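PDB 6ZTI: PlaB phospholipase from Legionella pneumophila, which probably hydrolyses phospholipids as an alpha/beta hydrolase linked to virulence, its activity being controlled by tetramer formation that NAD(H) mediates. Local coordinates for residues P36-N41 / P286-I291; I343-I348 / Y358-T363; R381-N384 / K390-Y393. All coordinates share one frame; numbering follows the deposited sequence.

How the interactions relate
Interactions 2 and 3 are neighbours in the mixed beta sheet, their centres 9 Å apart, and both take hold of the same thionicotinamide-adenine-dinucleotide. Strands 340-349 and 390-396 join them: Phe-345 N lies 2.8 Å from Leu-391 O, and Ile-343 N is paired in the same way with Tyr-393 O. The adenine amine N6A is shared, bonded to Leu-360 O in interaction 2 and to Tyr-393 OH in interaction 3, where Arg-381 adds the phosphates. Interaction 1 belongs to the alpha/beta hydrolase part, across the centre of the chain from them; its centre is 42 Å from that of interaction 2 and 37 Å from that of interaction 3.

Interaction 1. Residues P36-N41 / P286-I291; sequences PQWLEN and PTAIWI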
loop_
_atom_site.group_PDB
_atom_site.type_symbol
_atom_site.label_atom_id
_atom_site.label_comp_id
_atom_site.label_asym_id
_atom_site.label_seq_id
_atom_site.Cartn_x
_atom_site.Cartn_y
_atom_site.Cartn_z
ATOM N N PRO B 36 23.126 11.116 -38.651
ATOM C CA PRO B 36 24.543 11.463 -38.409
ATOM C C PRO B 36 25.414 11.364 -39.650
ATOM O O PRO B 36 26.174 12.295 -39.950
ATOM C CB PRO B 36 24.962 10.457 -37.325
ATOM C CG PRO B 36 23.681 10.103 -36.628
ATOM C CD PRO B 36 22.645 10.085 -37.717
ATOM N N GLN B 37 25.333 10.250 -40.381
ATOM C CA GLN B 37 26.085 10.123 -41.628
ATOM C C GLN B 37 25.690 11.205 -42.628
ATOM O O GLN B 37 26.538 11.709 -43.375
ATOM C CB GLN B 37 25.863 8.729 -42.226
ATOM C CG GLN B 37 26.576 7.614 -41.452
ATOM C CD GLN B 37 25.780 6.307 -41.353
ATOM O OE1 GLN B 37 24.572 6.264 -41.607
ATOM N NE2 GLN B 37 26.467 5.233 -40.968
ATOM N N TRP B 38 24.408 11.585 -42.657
ATOM C CA TRP B 38 23.971 12.603 -43.608
ATOM C C TRP B 38 24.528 13.977 -43.254
ATOM O O TRP B 38 24.949 14.725 -44.146
ATOM C CB TRP B 38 22.447 12.644 -43.674
ATOM C CG TRP B 38 21.913 13.588 -44.717
ATOM C CD1 TRP B 38 21.861 13.376 -46.057
ATOM C CD2 TRP B 38 21.350 14.893 -44.496
ATOM N NE1 TRP B 38 21.304 14.466 -46.692
ATOM C CE2 TRP B 38 20.984 15.408 -45.752
ATOM C CE3 TRP B 38 21.127 15.670 -43.358
ATOM C CZ2 TRP B 38 20.409 16.661 -45.904
ATOM C CZ3 TRP B 38 20.554 16.916 -43.511
ATOM C CH2 TRP B 38 20.199 17.398 -44.773
ATOM N N LEU B 39 24.529 14.334 -41.963
ATOM C CA LEU B 39 25.129 15.600 -41.544
ATOM C C LEU B 39 26.606 15.648 -41.899
ATOM O O LEU B 39 27.139 16.711 -42.241
ATOM C CB LEU B 39 24.954 15.809 -40.039
ATOM C CG LEU B 39 23.557 16.133 -39.521
ATOM C CD1 LEU B 39 23.601 16.315 -38.013
ATOM C CD2 LEU B 39 23.001 17.376 -40.177
ATOM N N GLU B 40 27.289 14.506 -41.806
ATOM C CA GLU B 40 28.690 14.448 -42.201
ATOM C C GLU B 40 28.861 14.861 -43.658
ATOM O O GLU B 40 29.778 15.622 -43.995
ATOM C CB GLU B 40 29.227 13.037 -41.974
ATOM C CG GLU B 40 30.738 12.930 -41.967
ATOM C CD GLU B 40 31.196 11.491 -41.837
ATOM O OE1 GLU B 40 30.768 10.654 -42.665
ATOM O OE2 GLU B 40 31.962 11.194 -40.894
ATOM N N ASN B 41 27.980 14.379 -44.539
ATOM C CA ASN B 41 28.120 14.709 -45.954
ATOM C C ASN B 41 27.711 16.151 -46.235
ATOM O O ASN B 41 28.290 16.797 -47.115
ATOM C CB ASN B 41 27.305 13.734 -46.800
ATOM C CG ASN B 41 27.832 12.309 -46.714
ATOM O OD1 ASN B 41 28.284 11.862 -45.655
ATOM N ND2 ASN B 41 27.791 11.593 -47.833
ATOM N N PRO B 286 11.420 16.320 -43.570
ATOM C CA PRO B 286 11.264 17.574 -42.812
ATOM C C PRO B 286 12.245 17.714 -41.669
ATOM O O PRO B 286 12.788 18.803 -41.474
ATOM C CB PRO B 286 9.816 17.508 -42.304
ATOM C CG PRO B 286 9.134 16.543 -43.200
ATOM C CD PRO B 286 10.163 15.546 -43.618
ATOM N N THR B 287 12.481 16.648 -40.897
ATOM C CA THR B 287 13.392 16.749 -39.760
ATOM C C THR B 287 14.784 17.170 -40.215
ATOM O O THR B 287 15.381 18.097 -39.660
ATOM C CB THR B 287 13.472 15.413 -39.017
ATOM O OG1 THR B 287 12.159 14.955 -38.687
ATOM C CG2 THR B 287 14.285 15.564 -37.739
ATOM N N ALA B 288 15.323 16.481 -41.222
ATOM C CA ALA B 288 16.673 16.776 -41.687
ATOM C C ALA B 288 16.768 18.198 -42.226
ATOM O O ALA B 288 17.731 18.921 -41.935
ATOM C CB ALA B 288 17.078 15.768 -42.760
ATOM N N ILE B 289 15.770 18.614 -43.008
ATOM C CA ILE B 289 15.789 19.939 -43.616
ATOM C C ILE B 289 15.771 21.021 -42.550
ATOM O O ILE B 289 16.486 22.024 -42.656
ATOM C CB ILE B 289 14.610 20.091 -44.597
ATOM C CG1 ILE B 289 14.853 19.256 -45.871
ATOM C CG2 ILE B 289 14.396 21.570 -44.952
ATOM C CD1 ILE B 289 13.584 18.916 -46.626
ATOM N N TRP B 290 14.954 20.850 -41.512
ATOM C CA TRP B 290 14.851 21.914 -40.521
ATOM C C TRP B 290 15.965 21.848 -39.487
ATOM O O TRP B 290 16.323 22.887 -38.923
ATOM C CB TRP B 290 13.471 21.880 -39.859
ATOM C CG TRP B 290 12.455 22.440 -40.790
ATOM C CD1 TRP B 290 11.537 21.747 -41.518
ATOM C CD2 TRP B 290 12.296 23.815 -41.150
ATOM N NE1 TRP B 290 10.796 22.609 -42.290
ATOM C CE2 TRP B 290 11.248 23.884 -42.086
ATOM C CE3 TRP B 290 12.934 24.995 -40.761
ATOM C CZ2 TRP B 290 10.815 25.089 -42.632
ATOM C CZ3 TRP B 290 12.515 26.188 -41.312
ATOM C CH2 TRP B 290 11.458 26.228 -42.236
ATOM N N ILE B 291 16.540 20.665 -39.241
ATOM C CA ILE B 291 17.736 20.595 -38.402
ATOM C C ILE B 291 18.869 21.393 -39.031
ATOM O O ILE B 291 19.601 22.109 -38.336
ATOM C CB ILE B 291 18.155 19.132 -38.159
ATOM C CG1 ILE B 291 17.278 18.522 -37.077
ATOM C CG2 ILE B 291 19.627 19.052 -37.750
ATOM C CD1 ILE B 291 17.489 17.054 -36.836
#
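The six-membered ring of Trp-38 carries the methyl of Ala-288 over one face, a CH-pi contact with CB 4.2 Å from the ring centroid and 27° off the normal. It joins two helices of the alpha/beta hydrolase fold. Helix 35-44 is the helical link of a beta-alpha-beta crossover between the parallel neighbours 16-21 and 55-60, and helix 286-296 follows the last strand of that six-stranded sheet, 257-261. The methyl sits off-centre, toward the outer rim of the benzo ring: Ala-288 CB is 3.7 Å from Trp-38 CZ3 and 4.1 Å from Trp-38 CH2. With CG anti to the backbone N (chi1 -175°), the indole reaches out from its own helix and spans the gap to helix 286-296. Met-279 and Ala-282, from the loop ahead of helix 286-296, also touch this indole. The small alanine gives the broad ring a landing place near the partner backbone, although the closest CA atoms, those of Leu-39 and Ala-288, remain 8.5 Å apart. A second, looser contact runs between branched side chains, where Leu-39 CD2 meets Ile-291 CG2 at 4.5 Å. Both of these residues also touch the sheet, Leu-39 at Ile-55 of strand 55-60 and Ile-291 at Ile-127 and Leu-129 of strand 123-129, which places the pair where the helices meet the strands. The touching residues are all buried, and the side-chain contacts are apolar. Gln-37 and Glu-40 on helix 35-44 pack instead on Leu-474 of the second subunit. Beside the methyl contact, the backbone of helix 286-296 also comes close to the indole, with Ala-288 O 3.8 Å from Trp-38 CZ3.

Interaction 2. Residues I343-I348 / Y358-T363; sequences IIFRLI and YDLYLT. With SND (thionicotinamide-adenine-dinucleotide), chain O.
Two strands of a curled mixed beta sheet meet here through their side chains, beside a dinucleotide site: Phe-345 and Leu-347 of strand 340-349 pack against Leu-360 and Tyr-358 of strand 358-364. The axes of the two short segments come no closer than 10.5 Å, with 140° between their directions, so they are not hydrogen-bonded neighbours. Leu-360 puts one methyl over a face of Phe-345, CD1 lying 3.6 Å from the ring centroid and 19° off the normal. The second methyl reaches the far end of the same ring, with Leu-360 CD2 3.6 Å from Phe-345 CZ. On the opposite face the phenyl carries CG2 of Ile-343, so apolar groups lie on both faces, and Phe-415 adds an edge-to-face partner. Leu-347 CD2 fills the adjoining place, 4.1 Å from Leu-360 CD1 and over a face of Tyr-358 near its rim. The phenol's hydroxyl is bound to Arg-388 O.

With CG anti to the backbone N (chi1 -169°), Leu-360 turns its two methyls onto the Phe-345 ring, while its backbone reads the adenine. Leu-360 N donates to N1A of the dinucleotide at 3.0 Å, and the ligand's N6A returns a nearly straight bond of 2.8 Å to Leu-360 O. Leu-362 O holds N6A of another bound dinucleotide. Val-208 of the third subunit packs on Asp-359 and Tyr-361. Paired bonds from a strand's amide and carbonyl to N1 and N6 are a familiar mode of adenine recognition, used here in an NAD site between subunits.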
loop_
_atom_site.group_PDB
_atom_site.type_symbol
_atom_site.label_atom_id
_atom_site.label_comp_id
_atom_site.label_asym_id
_atom_site.label_seq_id
_atom_site.Cartn_x
_atom_site.Cartn_y
_atom_site.Cartn_z
ATOM N N ILE B 343 -2.721 21.526 -18.820
ATOM C CA ILE B 343 -2.657 22.246 -17.564
ATOM C C ILE B 343 -2.089 21.291 -16.534
ATOM O O ILE B 343 -2.575 20.163 -16.393
ATOM C CB ILE B 343 -4.038 22.757 -17.124
ATOM C CG1 ILE B 343 -4.747 23.472 -18.271
ATOM C CG2 ILE B 343 -3.873 23.681 -15.898
ATOM C CD1 ILE B 343 -6.097 24.051 -17.867
ATOM N N ILE B 344 -1.049 21.721 -15.834
ATOM C CA ILE B 344 -0.511 20.980 -14.699
ATOM C C ILE B 344 -0.861 21.791 -13.457
ATOM O O ILE B 344 -0.357 22.905 -13.280
ATOM C CB ILE B 344 1.005 20.756 -14.812
ATOM C CG1 ILE B 344 1.347 20.022 -16.106
ATOM C CG2 ILE B 344 1.530 19.916 -13.604
ATOM C CD1 ILE B 344 2.836 20.053 -16.457
ATOM N N PHE B 345 -1.725 21.247 -12.604
ATOM C CA PHE B 345 -2.110 21.917 -11.368
ATOM C C PHE B 345 -1.241 21.427 -10.224
ATOM O O PHE B 345 -0.992 20.224 -10.078
ATOM C CB PHE B 345 -3.578 21.678 -10.993
ATOM C CG PHE B 345 -4.577 22.232 -11.972
ATOM C CD1 PHE B 345 -5.045 23.521 -11.856
ATOM C CD2 PHE B 345 -5.093 21.430 -12.969
ATOM C CE1 PHE B 345 -5.973 24.006 -12.742
ATOM C CE2 PHE B 345 -6.011 21.912 -13.862
ATOM C CZ PHE B 345 -6.457 23.194 -13.748
ATOM N N ARG B 346 -0.789 22.377 -9.415
ATOM C CA ARG B 346 -0.071 22.119 -8.181
ATOM C C ARG B 346 -0.847 22.783 -7.061
ATOM O O ARG B 346 -0.972 24.012 -7.039
ATOM C CB ARG B 346 1.345 22.668 -8.250
ATOM C CG ARG B 346 2.169 22.303 -7.054
ATOM C CD ARG B 346 3.436 23.111 -7.001
ATOM N NE ARG B 346 4.352 22.586 -5.999
ATOM C CZ ARG B 346 5.334 23.289 -5.457
ATOM N NH1 ARG B 346 5.528 24.553 -5.822
ATOM N NH2 ARG B 346 6.127 22.723 -4.560
ATOM N N LEU B 347 -1.362 21.975 -6.145
ATOM C CA LEU B 347 -2.194 22.440 -5.042
ATOM C C LEU B 347 -1.419 22.372 -3.736
ATOM O O LEU B 347 -1.073 21.280 -3.268
ATOM C CB LEU B 347 -3.458 21.589 -4.944
ATOM C CG LEU B 347 -4.831 22.252 -4.895
ATOM C CD1 LEU B 347 -4.790 23.611 -4.205
ATOM C CD2 LEU B 347 -5.398 22.353 -6.304
ATOM N N ILE B 348 -1.203 23.529 -3.115
ATOM C CA ILE B 348 -0.456 23.638 -1.874
ATOM C C ILE B 348 -1.204 24.570 -0.929
ATOM O O ILE B 348 -2.232 25.159 -1.281
ATOM C CB ILE B 348 0.981 24.147 -2.106
ATOM C CG1 ILE B 348 0.947 25.453 -2.899
ATOM C CG2 ILE B 348 1.801 23.101 -2.869
ATOM C CD1 ILE B 348 2.300 26.145 -2.998
ATOM N N TYR B 358 -9.193 17.247 -2.579
ATOM C CA TYR B 358 -9.759 18.447 -3.189
ATOM C C TYR B 358 -10.540 18.064 -4.439
ATOM O O TYR B 358 -10.276 17.035 -5.074
ATOM C CB TYR B 358 -8.663 19.454 -3.558
ATOM C CG TYR B 358 -7.707 18.859 -4.543
ATOM C CD1 TYR B 358 -6.602 18.150 -4.111
ATOM C CD2 TYR B 358 -7.935 18.952 -5.911
ATOM C CE1 TYR B 358 -5.732 17.565 -5.014
ATOM C CE2 TYR B 358 -7.074 18.370 -6.819
ATOM C CZ TYR B 358 -5.976 17.679 -6.362
ATOM O OH TYR B 358 -5.117 17.102 -7.255
ATOM N N ASP B 359 -11.499 18.924 -4.785
ATOM C CA ASP B 359 -12.195 18.903 -6.067
ATOM C C ASP B 359 -11.816 20.156 -6.848
ATOM O O ASP B 359 -11.913 21.271 -6.317
ATOM C CB ASP B 359 -13.716 18.874 -5.883
ATOM C CG ASP B 359 -14.220 17.579 -5.271
ATOM O OD1 ASP B 359 -13.724 16.494 -5.644
ATOM O OD2 ASP B 359 -15.137 17.658 -4.428
ATOM N N LEU B 360 -11.412 19.978 -8.105
ATOM C CA LEU B 360 -10.981 21.069 -8.965
ATOM C C LEU B 360 -11.898 21.172 -10.173
ATOM O O LEU B 360 -12.069 20.201 -10.922
ATOM C CB LEU B 360 -9.536 20.867 -9.417
ATOM C CG LEU B 360 -8.887 22.066 -10.096
ATOM C CD1 LEU B 360 -7.407 22.047 -9.838
ATOM C CD2 LEU B 360 -9.185 22.061 -11.608
ATOM N N TYR B 361 -12.430 22.367 -10.396
ATOM C CA TYR B 361 -13.418 22.616 -11.432
ATOM C C TYR B 361 -12.914 23.667 -12.396
ATOM O O TYR B 361 -12.419 24.715 -11.973
ATOM C CB TYR B 361 -14.734 23.113 -10.850
ATOM C CG TYR B 361 -15.392 22.175 -9.896
ATOM C CD1 TYR B 361 -15.128 22.245 -8.541
ATOM C CD2 TYR B 361 -16.304 21.235 -10.340
ATOM C CE1 TYR B 361 -15.741 21.396 -7.663
ATOM C CE2 TYR B 361 -16.921 20.382 -9.465
ATOM C CZ TYR B 361 -16.638 20.471 -8.129
ATOM O OH TYR B 361 -17.240 19.617 -7.252
ATOM N N LEU B 362 -13.047 23.382 -13.680
ATOM C CA LEU B 362 -13.118 24.420 -14.689
ATOM C C LEU B 362 -14.509 25.050 -14.663
ATOM O O LEU B 362 -15.507 24.379 -14.396
ATOM C CB LEU B 362 -12.847 23.831 -16.073
ATOM C CG LEU B 362 -11.429 23.394 -16.465
ATOM C CD1 LEU B 362 -10.627 24.543 -17.035
ATOM C CD2 LEU B 362 -10.694 22.789 -15.307
ATOM N N THR B 363 -14.576 26.350 -14.941
ATOM C CA THR B 363 -15.849 27.049 -14.981
ATOM C C THR B 363 -15.903 27.929 -16.221
ATOM O O THR B 363 -14.871 28.366 -16.735
ATOM C CB THR B 363 -16.057 27.904 -13.751
ATOM O OG1 THR B 363 -15.011 28.877 -13.675
ATOM C CG2 THR B 363 -16.054 27.048 -12.479
HETATM P PA SND O . -9.268 9.072 -12.829
HETATM O O1A SND O . -8.150 8.378 -13.506
HETATM O O2A SND O . -10.186 9.872 -13.740
HETATM O O5B SND O . -8.768 10.089 -11.667
HETATM C C5B SND O . -7.652 9.684 -10.850
HETATM C C4B SND O . -7.641 10.479 -9.568
HETATM O O4B SND O . -7.583 11.892 -9.870
HETATM C C3B SND O . -8.862 10.291 -8.668
HETATM O O3B SND O . -8.475 10.284 -7.298
HETATM C C2B SND O . -9.716 11.505 -9.014
HETATM O O2B SND O . -10.598 11.891 -7.970
HETATM C C1B SND O . -8.631 12.556 -9.197
HETATM N N9A SND O . -9.052 13.690 -10.007
HETATM C C8A SND O . -9.290 13.692 -11.355
HETATM N N7A SND O . -9.805 14.810 -11.807
HETATM C C5A SND O . -9.907 15.601 -10.674
HETATM C C6A SND O . -10.437 16.887 -10.465
HETATM N N6A SND O . -10.900 17.665 -11.451
HETATM N N1A SND O . -10.454 17.360 -9.203
HETATM C C2A SND O . -9.935 16.610 -8.227
HETATM N N3A SND O . -9.392 15.392 -8.305
HETATM C C4A SND O . -9.430 14.933 -9.561
HETATM O O3 SND O . -10.177 8.025 -12.054
HETATM P PN SND O . -11.387 8.056 -11.009
HETATM O O1N SND O . -12.137 9.322 -11.168
HETATM O O2N SND O . -10.839 7.711 -9.679
HETATM O O5D SND O . -12.221 6.829 -11.624
HETATM C C5D SND O . -11.966 5.471 -11.196
HETATM C C4D SND O . -12.146 4.491 -12.342
HETATM O O4D SND O . -13.418 4.719 -12.998
HETATM C C3D SND O . -11.107 4.558 -13.463
HETATM O O3D SND O . -10.963 3.269 -14.069
HETATM C C2D SND O . -11.752 5.554 -14.426
HETATM O O2D SND O . -11.258 5.429 -15.753
HETATM C C1D SND O . -13.204 5.102 -14.334
HETATM N N1N SND O . -14.133 6.266 -14.656
HETATM C C2N SND O . -14.429 7.116 -13.658
HETATM C C3N SND O . -15.313 8.153 -13.872
HETATM C C7N SND O . -15.727 9.031 -12.745
HETATM S S7N SND O . -17.333 9.357 -12.465
HETATM N N7N SND O . -14.773 9.477 -11.953
HETATM C C4N SND O . -15.878 8.297 -15.135
HETATM C C5N SND O . -15.543 7.419 -16.148
HETATM C C6N SND O . -14.657 6.400 -15.891
#

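Interaction 3. Residues R381-N384 / K390-Y393; sequences RQRN and KLTY. With SND (thionicotinamide-adenine-dinucleotide), chain O.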
loop_
_atom_site.group_PDB
_atom_site.type_symbol
_atom_site.label_atom_id
_atom_site.label_comp_id
_atom_site.label_asym_id
_atom_site.label_seq_id
_atom_site.Cartn_x
_atom_site.Cartn_y
_atom_site.Cartn_z
ATOM N N ARG B 381 -7.319 13.314 -18.180
ATOM C CA ARG B 381 -6.823 13.781 -16.897
ATOM C C ARG B 381 -6.002 12.674 -16.257
ATOM O O ARG B 381 -6.285 11.488 -16.423
ATOM C CB ARG B 381 -7.960 14.211 -15.942
ATOM C CG ARG B 381 -8.876 13.091 -15.540
ATOM C CD ARG B 381 -10.156 13.627 -14.921
ATOM N NE ARG B 381 -10.844 12.638 -14.096
ATOM C CZ ARG B 381 -11.967 12.893 -13.422
ATOM N NH1 ARG B 381 -12.525 14.091 -13.488
ATOM N NH2 ARG B 381 -12.533 11.962 -12.675
ATOM N N GLN B 382 -4.988 13.083 -15.502
ATOM C CA GLN B 382 -4.106 12.151 -14.820
ATOM C C GLN B 382 -3.706 12.794 -13.507
ATOM O O GLN B 382 -3.502 14.006 -13.446
ATOM C CB GLN B 382 -2.856 11.822 -15.664
ATOM C CG GLN B 382 -2.396 10.366 -15.591
ATOM C CD GLN B 382 -1.126 10.055 -16.404
ATOM O OE1 GLN B 382 -0.029 10.517 -16.079
ATOM N NE2 GLN B 382 -1.276 9.230 -17.443
ATOM N N ARG B 383 -3.620 11.990 -12.457
ATOM C CA ARG B 383 -3.126 12.463 -11.177
ATOM C C ARG B 383 -1.857 11.703 -10.846
ATOM O O ARG B 383 -1.815 10.472 -10.953
ATOM C CB ARG B 383 -4.144 12.293 -10.040
ATOM C CG ARG B 383 -3.759 13.112 -8.808
ATOM C CD ARG B 383 -4.801 13.027 -7.697
ATOM N NE ARG B 383 -4.857 11.699 -7.095
ATOM C CZ ARG B 383 -5.643 11.376 -6.076
ATOM N NH1 ARG B 383 -6.445 12.287 -5.541
ATOM N NH2 ARG B 383 -5.621 10.140 -5.582
ATOM N N ASN B 384 -0.824 12.448 -10.468
ATOM C CA ASN B 384 0.478 11.855 -10.209
ATOM C C ASN B 384 0.390 10.893 -9.029
ATOM O O ASN B 384 -0.229 11.186 -8.000
ATOM C CB ASN B 384 1.505 12.951 -9.941
ATOM C CG ASN B 384 2.933 12.415 -9.876
ATOM O OD1 ASN B 384 3.391 11.962 -8.832
ATOM N ND2 ASN B 384 3.629 12.452 -11.000
ATOM N N LYS B 390 -0.779 16.860 -7.566
ATOM C CA LYS B 390 -0.381 17.163 -8.932
ATOM C C LYS B 390 -1.375 16.512 -9.882
ATOM O O LYS B 390 -1.503 15.284 -9.913
ATOM C CB LYS B 390 1.046 16.694 -9.209
ATOM C CG LYS B 390 2.068 17.286 -8.251
ATOM C CD LYS B 390 2.132 18.809 -8.262
ATOM C CE LYS B 390 2.654 19.347 -9.560
ATOM N NZ LYS B 390 4.077 18.982 -9.801
ATOM N N LEU B 391 -2.066 17.338 -10.656
ATOM C CA LEU B 391 -3.184 16.901 -11.479
ATOM C C LEU B 391 -3.030 17.533 -12.850
ATOM O O LEU B 391 -2.901 18.753 -12.953
ATOM C CB LEU B 391 -4.519 17.298 -10.827
ATOM C CG LEU B 391 -5.801 17.038 -11.615
ATOM C CD1 LEU B 391 -6.067 15.545 -11.693
ATOM C CD2 LEU B 391 -6.973 17.754 -10.984
ATOM N N THR B 392 -3.029 16.714 -13.902
ATOM C CA THR B 392 -2.809 17.204 -15.256
ATOM C C THR B 392 -4.073 17.006 -16.085
ATOM O O THR B 392 -4.558 15.879 -16.227
ATOM C CB THR B 392 -1.604 16.498 -15.896
ATOM O OG1 THR B 392 -0.411 16.801 -15.149
ATOM C CG2 THR B 392 -1.409 16.959 -17.302
ATOM N N TYR B 393 -4.593 18.094 -16.638
ATOM C CA TYR B 393 -5.699 18.051 -17.586
ATOM C C TYR B 393 -5.175 18.334 -18.982
ATOM O O TYR B 393 -4.297 19.177 -19.166
ATOM C CB TYR B 393 -6.782 19.087 -17.250
ATOM C CG TYR B 393 -7.972 18.541 -16.471
ATOM C CD1 TYR B 393 -7.818 18.053 -15.193
ATOM C CD2 TYR B 393 -9.240 18.546 -17.017
ATOM C CE1 TYR B 393 -8.889 17.559 -14.481
ATOM C CE2 TYR B 393 -10.331 18.055 -16.308
ATOM C CZ TYR B 393 -10.151 17.574 -15.041
ATOM O OH TYR B 393 -11.231 17.084 -14.334
HETATM P PA SND O . -9.268 9.072 -12.829
HETATM O O1A SND O . -8.150 8.378 -13.506
HETATM O O2A SND O . -10.186 9.872 -13.740
HETATM O O5B SND O . -8.768 10.089 -11.667
HETATM C C5B SND O . -7.652 9.684 -10.850
HETATM C C4B SND O . -7.641 10.479 -9.568
HETATM O O4B SND O . -7.583 11.892 -9.870
HETATM C C3B SND O . -8.862 10.291 -8.668
HETATM O O3B SND O . -8.475 10.284 -7.298
HETATM C C2B SND O . -9.716 11.505 -9.014
HETATM O O2B SND O . -10.598 11.891 -7.970
HETATM C C1B SND O . -8.631 12.556 -9.197
HETATM N N9A SND O . -9.052 13.690 -10.007
HETATM C C8A SND O . -9.290 13.692 -11.355
HETATM N N7A SND O . -9.805 14.810 -11.807
HETATM C C5A SND O . -9.907 15.601 -10.674
HETATM C C6A SND O . -10.437 16.887 -10.465
HETATM N N6A SND O . -10.900 17.665 -11.451
HETATM N N1A SND O . -10.454 17.360 -9.203
HETATM C C2A SND O . -9.935 16.610 -8.227
HETATM N N3A SND O . -9.392 15.392 -8.305
HETATM C C4A SND O . -9.430 14.933 -9.561
HETATM O O3 SND O . -10.177 8.025 -12.054
HETATM P PN SND O . -11.387 8.056 -11.009
HETATM O O1N SND O . -12.137 9.322 -11.168
HETATM O O2N SND O . -10.839 7.711 -9.679
HETATM O O5D SND O . -12.221 6.829 -11.624
HETATM C C5D SND O . -11.966 5.471 -11.196
HETATM C C4D SND O . -12.146 4.491 -12.342
HETATM O O4D SND O . -13.418 4.719 -12.998
HETATM C C3D SND O . -11.107 4.558 -13.463
HETATM O O3D SND O . -10.963 3.269 -14.069
HETATM C C2D SND O . -11.752 5.554 -14.426
HETATM O O2D SND O . -11.258 5.429 -15.753
HETATM C C1D SND O . -13.204 5.102 -14.334
HETATM N N1N SND O . -14.133 6.266 -14.656
HETATM C C2N SND O . -14.429 7.116 -13.658
HETATM C C3N SND O . -15.313 8.153 -13.872
HETATM C C7N SND O . -15.727 9.031 -12.745
HETATM S S7N SND O . -17.333 9.357 -12.465
HETATM N N7N SND O . -14.773 9.477 -11.953
HETATM C C4N SND O . -15.878 8.297 -15.135
HETATM C C5N SND O . -15.543 7.419 -16.148
HETATM C C6N SND O . -14.657 6.400 -15.891
HETATM O O HOH W 1 -0.580 14.885 -12.913
#
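The hydroxyl of Tyr-393 is shared by several groups: N6A of the dinucleotide donates to it at 3.0 Å, Arg-381 NH1 gives it a weak bond of 3.4 Å, and N3A of another bound dinucleotide is also hydrogen-bonded to it. Arg-381 and Tyr-393 form a non-hydrogen-bonded antiparallel pair, their side chains alongside one another and pointing the same way. Arg-381 CB rests over one face of the phenol, 4.0 Å from its centroid, and the guanidinium is turned 61° from the ring. With CG between the backbone N and the carbonyl carbon (chi1 64°), the arginine then runs extended to NE and the pyrophosphate. Its NE donates to O2A at 2.9 Å, with that oxygen in the guanidinium plane, and NH2 reaches O1N on the other phosphate at 3.1 Å. Adenine N7A lies over a guanidinium face. The positive guanidinium probably offsets the negative charge of the phosphates, and NH2 is also bonded to Val-208 O of the third subunit.

Leu-391 CD2 touches the adenine at C6A, 3.6 Å away, and Arg-383, bent at chi3 (69°), brings a guanidinium face against the ribose hydroxyl O3B. Arg-381, Arg-383, Leu-391 and Tyr-393 share one face of the sheet. The strands beneath are held by Gln-382 and Thr-392, whose backbones exchange two bonds; that from Thr-392 N to Gln-382 O is 2.8 Å and practically straight. Asn-384 N, bound to Lys-390 O, continues the ladder toward the turn. This is an antiparallel beta hairpin, one face of which forms part of the NAD site where subunits of the tetramer meet.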